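Local coordinates for alpha-glucosidase ([Eubacterium] rectale, PDB 6PNR), which probably hydrolyses alpha-linked sulfoquinovosides derived from sulfolipid, acting as a family 31 glycoside hydrolase, and is held here with an aza-sugar inhibitor, at residues A[271-285]-A[519-531]. Residues are numbered along the deposited sequence; the frame is centred on the assembly and turned at random.
Sequences WCQDWCGKRVTSFGK and FMRTHEGNRPDTN. With 9VH ([(3~{S},4~{R},5~{R})-4,5-bis(oxidanyl)piperidin-3-yl]methanesulfonic acid), chain C; SO4 (sulfate ion), chain E.
The carbonyl oxygen of F283 is gripped by two side chains of 519-531: R527 NE donates to F283 O at 2.8 Å and N526 ND2 at 3.0 Å, reaching it from opposite faces of the carbonyl plane. R527 also gives NH2 to S282 O (2.9 Å), here within the carbonyl plane, and NH1 to a sulfate probably taken from the crystallisation liquor. Without the guanidinium, as with an alanine here, S282 O would probably lose this donor and F283 O would keep just N526 ND2 of the two, leaving the 282-284 turn freer to move. With CG between its backbone N and carbonyl carbon (chi1 63°), N526 lays ND2 over the centre of the F283 ring, while its OD1 accepts from S496 N. N526 O accepts from K285 N at 2.8 Å. Both segments belong to the TIM-barrel domain of family 31, strand 267-271 leading into one side of the inhibitor pocket. There H523 NE2 is hydrogen-bonded to both inhibitor hydroxyls, and the O5 hydroxyl donates to Q273 OE1 at 2.6 Å; Q273 NE2 pairs with Q247. The edge of W271 meets the H523 ring face in a T-shaped stack, planes at 89°. R521 lies over a W271 face in a cation-pi contact and forms a salt bridge with D490, whereas T522 O, at the indole edge 3.5 Å from W271 CZ3, is buried without a hydrogen-bond partner.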
loop_
_atom_site.group_PDB
_atom_site.type_symbol
_atom_site.label_atom_id
_atom_site.label_comp_id
_atom_site.label_asym_id
_atom_site.label_seq_id
_atom_site.Cartn_x
_atom_site.Cartn_y
_atom_site.Cartn_z
ATOM N N TRP A 271 28.331 8.812 27.369
ATOM C CA TRP A 271 26.899 8.539 27.359
ATOM C C TRP A 271 26.727 7.026 27.432
ATOM O O TRP A 271 27.004 6.324 26.452
ATOM C CB TRP A 271 26.232 9.115 26.102
ATOM C CG TRP A 271 24.835 8.639 25.921
ATOM C CD1 TRP A 271 23.808 8.737 26.819
ATOM C CD2 TRP A 271 24.304 7.975 24.772
ATOM N NE1 TRP A 271 22.667 8.172 26.293
ATOM C CE2 TRP A 271 22.949 7.694 25.039
ATOM C CE3 TRP A 271 24.850 7.584 23.542
ATOM C CZ2 TRP A 271 22.128 7.033 24.125
ATOM C CZ3 TRP A 271 24.027 6.925 22.634
ATOM C CH2 TRP A 271 22.690 6.655 22.933
ATOM N N CYS A 272 26.308 6.518 28.600
ATOM C CA CYS A 272 26.078 5.085 28.798
ATOM C C CYS A 272 24.581 4.858 28.886
ATOM O O CYS A 272 23.991 4.987 29.963
ATOM C CB CYS A 272 26.769 4.562 30.054
ATOM S SG CYS A 272 28.545 4.714 30.021
ATOM N N GLN A 273 23.963 4.486 27.762
ATOM C CA GLN A 273 22.521 4.278 27.796
ATOM C C GLN A 273 22.129 3.089 28.659
ATOM O O GLN A 273 20.986 3.031 29.123
ATOM C CB GLN A 273 21.960 4.099 26.380
ATOM C CG GLN A 273 22.437 2.855 25.641
ATOM C CD GLN A 273 21.578 2.564 24.403
ATOM O OE1 GLN A 273 20.784 3.407 23.970
ATOM N NE2 GLN A 273 21.734 1.379 23.837
ATOM N N ASP A 274 23.044 2.141 28.888
ATOM C CA ASP A 274 22.769 1.002 29.761
ATOM C C ASP A 274 23.140 1.289 31.218
ATOM O O ASP A 274 23.335 0.348 31.998
ATOM C CB ASP A 274 23.492 -0.258 29.259
ATOM C CG ASP A 274 25.009 -0.177 29.403
ATOM O OD1 ASP A 274 25.533 0.928 29.659
ATOM O OD2 ASP A 274 25.691 -1.221 29.259
ATOM N N TRP A 275 23.230 2.568 31.596
ATOM C CA TRP A 275 23.478 2.926 32.989
ATOM C C TRP A 275 22.510 2.207 33.919
ATOM O O TRP A 275 22.845 1.924 35.078
ATOM C CB TRP A 275 23.362 4.455 33.171
ATOM C CG TRP A 275 21.921 4.912 33.196
ATOM C CD1 TRP A 275 21.049 4.935 32.139
ATOM C CD2 TRP A 275 21.172 5.369 34.341
ATOM N NE1 TRP A 275 19.812 5.381 32.554
ATOM C CE2 TRP A 275 19.861 5.645 33.901
ATOM C CE3 TRP A 275 21.490 5.575 35.695
ATOM C CZ2 TRP A 275 18.866 6.126 34.765
ATOM C CZ3 TRP A 275 20.499 6.042 36.554
ATOM C CH2 TRP A 275 19.206 6.316 36.084
ATOM N N CYS A 276 21.312 1.888 33.430
ATOM C CA CYS A 276 20.283 1.223 34.216
ATOM C C CYS A 276 20.117 -0.260 33.871
ATOM O O CYS A 276 19.111 -0.868 34.266
ATOM C CB CYS A 276 18.954 1.954 34.026
ATOM S SG CYS A 276 18.527 2.177 32.259
ATOM N N GLY A 277 21.057 -0.854 33.147
ATOM C CA GLY A 277 21.017 -2.268 32.824
ATOM C C GLY A 277 20.626 -2.525 31.377
ATOM O O GLY A 277 20.157 -1.646 30.653
ATOM N N LYS A 278 20.814 -3.784 30.972
ATOM C CA LYS A 278 20.619 -4.217 29.597
ATOM C C LYS A 278 19.504 -5.249 29.508
ATOM O O LYS A 278 19.129 -5.877 30.498
ATOM C CB LYS A 278 21.905 -4.825 29.025
ATOM C CG LYS A 278 22.316 -6.138 29.684
ATOM C CD LYS A 278 23.507 -6.751 28.972
ATOM C CE LYS A 278 23.905 -8.084 29.587
ATOM N NZ LYS A 278 24.416 -7.903 30.973
ATOM N N ARG A 279 18.983 -5.419 28.298
ATOM C CA ARG A 279 18.036 -6.489 27.990
ATOM C C ARG A 279 18.288 -6.898 26.548
ATOM O O ARG A 279 18.194 -6.054 25.655
ATOM C CB ARG A 279 16.581 -6.033 28.187
ATOM C CG ARG A 279 15.527 -7.041 27.685
ATOM C CD ARG A 279 14.090 -6.531 27.874
ATOM N NE ARG A 279 13.770 -6.335 29.292
ATOM C CZ ARG A 279 13.290 -7.286 30.090
ATOM N NH1 ARG A 279 13.051 -8.503 29.602
ATOM N NH2 ARG A 279 13.041 -7.020 31.372
ATOM N N VAL A 280 18.630 -8.166 26.318
ATOM C CA VAL A 280 18.941 -8.667 24.981
ATOM C C VAL A 280 17.697 -9.327 24.398
ATOM O O VAL A 280 17.074 -10.180 25.046
ATOM C CB VAL A 280 20.126 -9.652 25.013
ATOM C CG1 VAL A 280 20.342 -10.281 23.631
ATOM C CG2 VAL A 280 21.389 -8.946 25.466
ATOM N N THR A 281 17.316 -8.919 23.187
ATOM C CA THR A 281 16.180 -9.502 22.482
ATOM C C THR A 281 16.627 -9.886 21.078
ATOM O O THR A 281 17.778 -9.669 20.692
ATOM C CB THR A 281 14.980 -8.547 22.393
ATOM O OG1 THR A 281 15.247 -7.530 21.411
ATOM C CG2 THR A 281 14.660 -7.895 23.754
ATOM N N SER A 282 15.696 -10.437 20.292
ATOM C CA SER A 282 16.032 -10.729 18.902
ATOM C C SER A 282 16.336 -9.463 18.098
ATOM O O SER A 282 17.021 -9.554 17.078
ATOM C CB SER A 282 14.906 -11.520 18.241
ATOM O OG SER A 282 13.747 -10.716 18.081
ATOM N N PHE A 283 15.869 -8.285 18.542
ATOM C CA PHE A 283 16.218 -7.032 17.865
ATOM C C PHE A 283 17.692 -6.687 18.067
ATOM O O PHE A 283 18.359 -6.218 17.134
ATOM C CB PHE A 283 15.307 -5.901 18.367
ATOM C CG PHE A 283 15.565 -4.539 17.727
ATOM C CD1 PHE A 283 15.270 -4.311 16.390
ATOM C CD2 PHE A 283 16.030 -3.470 18.494
ATOM C CE1 PHE A 283 15.479 -3.057 15.827
ATOM C CE2 PHE A 283 16.242 -2.213 17.937
ATOM C CZ PHE A 283 15.965 -2.006 16.602
ATOM N N GLY A 284 18.218 -6.927 19.261
ATOM C CA GLY A 284 19.627 -6.722 19.570
ATOM C C GLY A 284 19.804 -6.423 21.051
ATOM O O GLY A 284 19.020 -6.877 21.879
ATOM N N LYS A 285 20.844 -5.643 21.363
ATOM C CA LYS A 285 21.161 -5.307 22.749
ATOM C C LYS A 285 20.353 -4.066 23.132
ATOM O O LYS A 285 20.657 -2.950 22.701
ATOM C CB LYS A 285 22.662 -5.103 22.919
ATOM C CG LYS A 285 23.117 -5.014 24.380
ATOM C CD LYS A 285 24.631 -4.881 24.491
ATOM C CE LYS A 285 25.365 -6.186 24.126
ATOM N NZ LYS A 285 26.697 -5.911 23.481
ATOM N N PHE A 519 26.243 19.361 18.397
ATOM C CA PHE A 519 26.381 18.326 19.428
ATOM C C PHE A 519 26.829 17.023 18.766
ATOM O O PHE A 519 26.061 16.440 17.995
ATOM C CB PHE A 519 25.031 18.172 20.133
ATOM C CG PHE A 519 25.037 17.347 21.402
ATOM C CD1 PHE A 519 25.403 17.904 22.623
ATOM C CD2 PHE A 519 24.555 16.036 21.391
ATOM C CE1 PHE A 519 25.349 17.152 23.798
ATOM C CE2 PHE A 519 24.503 15.279 22.556
ATOM C CZ PHE A 519 24.894 15.844 23.764
ATOM N N MET A 520 28.061 16.577 19.053
ATOM C CA MET A 520 28.652 15.373 18.458
ATOM C C MET A 520 28.492 14.175 19.397
ATOM O O MET A 520 29.103 14.146 20.475
ATOM C CB MET A 520 30.140 15.573 18.158
ATOM C CG MET A 520 30.452 16.505 17.004
ATOM S SD MET A 520 32.195 16.456 16.533
ATOM C CE MET A 520 32.269 14.945 15.529
ATOM N N ARG A 521 27.719 13.167 18.970
ATOM C CA ARG A 521 27.457 11.992 19.796
ATOM C C ARG A 521 27.489 10.713 18.960
ATOM O O ARG A 521 26.868 10.650 17.894
ATOM C CB ARG A 521 26.101 12.123 20.511
ATOM C CG ARG A 521 25.767 10.952 21.437
ATOM C CD ARG A 521 24.376 11.137 22.083
ATOM N NE ARG A 521 23.326 11.415 21.092
ATOM C CZ ARG A 521 22.812 10.496 20.280
ATOM N NH1 ARG A 521 23.260 9.246 20.337
ATOM N NH2 ARG A 521 21.852 10.817 19.413
ATOM N N THR A 522 28.208 9.690 19.445
ATOM C CA THR A 522 28.248 8.395 18.777
ATOM C C THR A 522 27.214 7.464 19.410
ATOM O O THR A 522 26.561 7.787 20.406
ATOM C CB THR A 522 29.655 7.763 18.837
ATOM O OG1 THR A 522 29.956 7.365 20.182
ATOM C CG2 THR A 522 30.727 8.721 18.328
ATOM N N HIS A 523 27.062 6.278 18.828
ATOM C CA HIS A 523 26.073 5.328 19.324
ATOM C C HIS A 523 26.517 3.943 18.889
ATOM O O HIS A 523 26.868 3.755 17.722
ATOM C CB HIS A 523 24.678 5.667 18.760
ATOM C CG HIS A 523 23.534 5.025 19.485
ATOM N ND1 HIS A 523 23.627 3.793 20.098
ATOM C CD2 HIS A 523 22.252 5.439 19.663
ATOM C CE1 HIS A 523 22.460 3.483 20.640
ATOM N NE2 HIS A 523 21.607 4.463 20.389
ATOM N N GLU A 524 26.516 2.983 19.815
ATOM C CA GLU A 524 26.889 1.627 19.412
ATOM C C GLU A 524 25.842 0.987 18.497
ATOM O O GLU A 524 26.174 0.055 17.751
ATOM C CB GLU A 524 27.149 0.751 20.653
ATOM C CG GLU A 524 28.473 1.083 21.349
ATOM C CD GLU A 524 28.815 0.155 22.507
ATOM O OE1 GLU A 524 27.950 -0.642 22.907
ATOM O OE2 GLU A 524 29.965 0.228 23.014
ATOM N N GLY A 525 24.597 1.485 18.502
ATOM C CA GLY A 525 23.554 0.876 17.698
ATOM C C GLY A 525 22.937 -0.335 18.383
ATOM O O GLY A 525 23.292 -0.704 19.498
ATOM N N ASN A 526 21.972 -0.960 17.691
ATOM C CA ASN A 526 21.216 -2.060 18.293
ATOM C C ASN A 526 21.970 -3.383 18.299
ATOM O O ASN A 526 21.569 -4.302 19.023
ATOM C CB ASN A 526 19.880 -2.265 17.570
ATOM C CG ASN A 526 20.058 -2.678 16.116
ATOM O OD1 ASN A 526 20.821 -2.056 15.381
ATOM N ND2 ASN A 526 19.370 -3.753 15.701
ATOM N N ARG A 527 23.040 -3.517 17.515
ATOM C CA ARG A 527 23.786 -4.778 17.415
ATOM C C ARG A 527 25.275 -4.464 17.420
ATOM O O ARG A 527 25.974 -4.635 16.413
ATOM C CB ARG A 527 23.356 -5.557 16.171
ATOM C CG ARG A 527 21.923 -6.049 16.285
ATOM C CD ARG A 527 21.456 -6.778 15.042
ATOM N NE ARG A 527 20.142 -7.368 15.258
ATOM C CZ ARG A 527 19.479 -8.074 14.348
ATOM N NH1 ARG A 527 20.013 -8.274 13.146
ATOM N NH2 ARG A 527 18.289 -8.584 14.649
ATOM N N PRO A 528 25.793 -3.977 18.556
ATOM C CA PRO A 528 27.182 -3.484 18.589
ATOM C C PRO A 528 28.214 -4.518 18.191
ATOM O O PRO A 528 29.254 -4.143 17.628
ATOM C CB PRO A 528 27.371 -3.065 20.055
ATOM C CG PRO A 528 25.976 -2.803 20.549
ATOM C CD PRO A 528 25.122 -3.826 19.855
ATOM N N ASP A 529 27.973 -5.803 18.491
ATOM C CA ASP A 529 28.995 -6.832 18.274
ATOM C C ASP A 529 29.266 -7.099 16.802
ATOM O O ASP A 529 30.344 -7.610 16.473
ATOM C CB ASP A 529 28.600 -8.160 18.936
ATOM C CG ASP A 529 28.352 -8.031 20.434
ATOM O OD1 ASP A 529 28.815 -7.047 21.059
ATOM O OD2 ASP A 529 27.696 -8.933 20.987
ATOM N N THR A 530 28.309 -6.803 15.917
ATOM C CA THR A 530 28.460 -7.056 14.490
ATOM C C THR A 530 28.394 -5.781 13.651
ATOM O O THR A 530 28.129 -5.857 12.452
ATOM C CB THR A 530 27.403 -8.050 14.003
ATOM O OG1 THR A 530 26.101 -7.604 14.405
ATOM C CG2 THR A 530 27.672 -9.447 14.574
ATOM N N ASN A 531 28.644 -4.613 14.248
ATOM C CA ASN A 531 28.666 -3.351 13.522
ATOM C C ASN A 531 29.944 -2.600 13.852
ATOM O O ASN A 531 30.446 -2.681 14.973
ATOM C CB ASN A 531 27.464 -2.480 13.871
ATOM C CG ASN A 531 26.231 -2.906 13.139
ATOM O OD1 ASN A 531 25.922 -2.362 12.083
ATOM N ND2 ASN A 531 25.538 -3.918 13.664
HETATM O O1 9VH C . 16.942 -0.561 22.808
HETATM S S1 9VH C . 16.234 0.383 23.656
HETATM O O2 9VH C . 14.885 0.569 23.179
HETATM O O3 9VH C . 16.335 0.015 25.047
HETATM C C1 9VH C . 17.104 1.912 23.451
HETATM C C2 9VH C . 17.028 2.505 22.037
HETATM C C3 9VH C . 15.639 3.092 21.847
HETATM N N1 9VH C . 15.429 3.965 20.692
HETATM C C4 9VH C . 16.447 5.011 20.594
HETATM C C5 9VH C . 17.834 4.388 20.568
HETATM O O4 9VH C . 18.791 5.441 20.463
HETATM C C6 9VH C . 18.079 3.597 21.845
HETATM O O5 9VH C . 19.383 3.022 21.834
HETATM S S SO4 E . 18.670 -10.510 10.537
HETATM O O1 SO4 E . 18.200 -9.172 10.898
HETATM O O2 SO4 E . 17.510 -11.397 10.466
HETATM O O3 SO4 E . 19.347 -10.432 9.241
HETATM O O4 SO4 E . 19.625 -11.006 11.522
HETATM O O HOH W 1 28.557 -3.317 23.369
HETATM O O HOH W 2 22.849 -1.690 22.025
#